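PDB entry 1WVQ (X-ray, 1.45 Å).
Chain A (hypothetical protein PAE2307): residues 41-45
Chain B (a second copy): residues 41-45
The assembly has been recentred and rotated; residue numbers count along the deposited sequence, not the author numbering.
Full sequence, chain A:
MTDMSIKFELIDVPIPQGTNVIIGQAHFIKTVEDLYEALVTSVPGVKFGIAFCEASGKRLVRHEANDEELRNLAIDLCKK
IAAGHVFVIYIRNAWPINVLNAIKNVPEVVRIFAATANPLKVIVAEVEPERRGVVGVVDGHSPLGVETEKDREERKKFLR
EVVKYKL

Chain A 41-45: TSVPG
Chain B (41-45) TSVPG

Two copies of the segment Thr-Ser-Val-Pro-Gly, neither in regular helix or strand, meet through a small apolar contact centred on Val A43 and Val B43, whose CA atoms lie 5.5 Å apart, and the two chains run in broadly the same direction from residue 41 to 45. Together the stretches bury 168 Å², and no hydrogen bond crosses between them; packing of methyl groups and proline rings joins them. The arrangement is nearly symmetric, each valine meeting its counterpart and the other chain's proline, and the backbones match closely until residue 44.

Thr A41 (phi/psi -92/-1, chi1 61°, p) leads into the contact without joining it: its nearest side-chain approach to the chain B stretch is CB to Val B43 CG2, 9.8 Å, too far for contact, and its OG1 is hydrogen-bonded elsewhere in the structure. Thr B41 (-94/4, chi1 61°, p) repeats this conformation.

Ser A42 (-91/-42) is buried, with its CA-to-CB bond sideways to chain B and chi1 at -76° (m). Its OG is hydrogen-bonded elsewhere in the structure, as is that of Ser B42 (-93/-38, chi1 -75°, m), so each buried hydroxyl is satisfied without a partner across the contact. The serines approach through their backbones instead: Ser A42 O lies 3.9 Å from Ser B42 O, a pair of acceptors that cannot bond to each other. Ser A42 O also rests 3.6 Å from Val B43 CG2, and in the reciprocal contact Val A43 CG2 lies 3.8 Å from Ser B42 O, so a methyl group packs against each carbonyl oxygen.

Val A43 is extended (-138/128), and Val B43 matches it (-143/128). Both are buried, both adopt the t rotamer (chi1 179° and 180°), and each has 46 Å² covered by the opposing stretch, more than any other residue here. Their CA-to-CB bonds run sideways, yet the branched side chains still make contact: Val A43 CG1 meets Val B43 CG1 at 4.1 Å and packs more tightly on the neighbouring ring, with Val A43 CG1 to Pro B44 CD at 3.7 Å. The beta-branch suits this place: CG1 makes the closest approaches to valine and proline, and CG2 lies against the serine carbonyl oxygen while also nearing the proline CD (Val A43 CG2 to Pro B44 CD 4.2 Å).

Pro A44 completes the exchange, its CD lying 3.6 Å from Val B43 CG1. The ring, C-gamma exo as in Pro B44, presents apolar carbon to the opposing valine, although both prolines remain partly exposed, and 21 Å² of Pro A44 is covered, against 22 Å² of Pro B44. Here the backbones diverge: Pro A44 has phi/psi -51/-52, whereas Pro B44 is extended at -66/141.

Gly A45 (-98/20) and Gly B45 (76/2) are exposed and make no contact across the stretches. The positive phi of Gly B45 favours glycine, which tolerates that conformation readily. At Gly A45 phi is negative, and an ideal CB would point sideways with no atom of chain B's stretch within 5.5 Å, so this contact does not itself demand glycine there.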

# COMPACT_ATOMS: atom_id res chain seq x y z
N THR A 41 -4.41 13.82 9.82
CA THR A 41 -2.98 13.65 9.56
C THR A 41 -2.64 13.75 8.08
O THR A 41 -1.47 13.66 7.70
CB THR A 41 -2.45 12.30 10.10
OG1 THR A 41 -3.13 11.22 9.45
CG2 THR A 41 -2.67 12.20 11.60
N SER A 42 -3.65 13.94 7.24
CA SER A 42 -3.43 14.05 5.80
C SER A 42 -3.20 15.47 5.31
O SER A 42 -2.35 15.68 4.46
CB SER A 42 -4.62 13.47 5.03
OG SER A 42 -4.61 12.05 5.04
N VAL A 43 -3.97 16.42 5.84
CA VAL A 43 -3.88 17.82 5.43
C VAL A 43 -3.95 18.75 6.64
O VAL A 43 -4.88 18.65 7.44
CB VAL A 43 -5.04 18.18 4.46
CG1 VAL A 43 -4.96 19.65 4.06
CG2 VAL A 43 -5.01 17.28 3.23
N PRO A 44 -2.99 19.67 6.78
CA PRO A 44 -2.99 20.59 7.93
C PRO A 44 -4.28 21.34 8.23
O PRO A 44 -4.77 21.31 9.37
CB PRO A 44 -1.84 21.54 7.61
CG PRO A 44 -0.88 20.68 6.87
CD PRO A 44 -1.81 19.92 5.93
N GLY A 45 -4.85 22.02 7.24
CA GLY A 45 -6.06 22.79 7.52
C GLY A 45 -7.40 22.16 7.17
O GLY A 45 -8.40 22.87 7.05
N THR B 41 -0.19 16.89 -5.01
CA THR B 41 -1.52 16.27 -4.88
C THR B 41 -1.81 15.75 -3.48
O THR B 41 -2.86 15.15 -3.24
CB THR B 41 -1.70 15.10 -5.86
OG1 THR B 41 -0.73 14.09 -5.59
CG2 THR B 41 -1.57 15.59 -7.30
N SER B 42 -0.90 15.98 -2.55
CA SER B 42 -1.08 15.53 -1.17
C SER B 42 -1.71 16.58 -0.27
O SER B 42 -2.53 16.25 0.59
CB SER B 42 0.27 15.11 -0.57
OG SER B 42 0.70 13.86 -1.08
N VAL B 43 -1.33 17.84 -0.45
CA VAL B 43 -1.84 18.92 0.40
C VAL B 43 -2.08 20.21 -0.38
O VAL B 43 -1.19 20.68 -1.09
CB VAL B 43 -0.81 19.24 1.51
CG1 VAL B 43 -1.33 20.36 2.39
CG2 VAL B 43 -0.52 18.00 2.33
N PRO B 44 -3.28 20.79 -0.26
CA PRO B 44 -3.51 22.04 -0.99
C PRO B 44 -2.58 23.10 -0.39
O PRO B 44 -2.38 23.13 0.82
CB PRO B 44 -4.98 22.35 -0.70
CG PRO B 44 -5.57 21.03 -0.30
CD PRO B 44 -4.48 20.38 0.49
N GLY B 45 -2.01 23.94 -1.23
CA GLY B 45 -1.14 24.99 -0.73
C GLY B 45 0.26 24.61 -0.29
O GLY B 45 1.00 25.47 0.20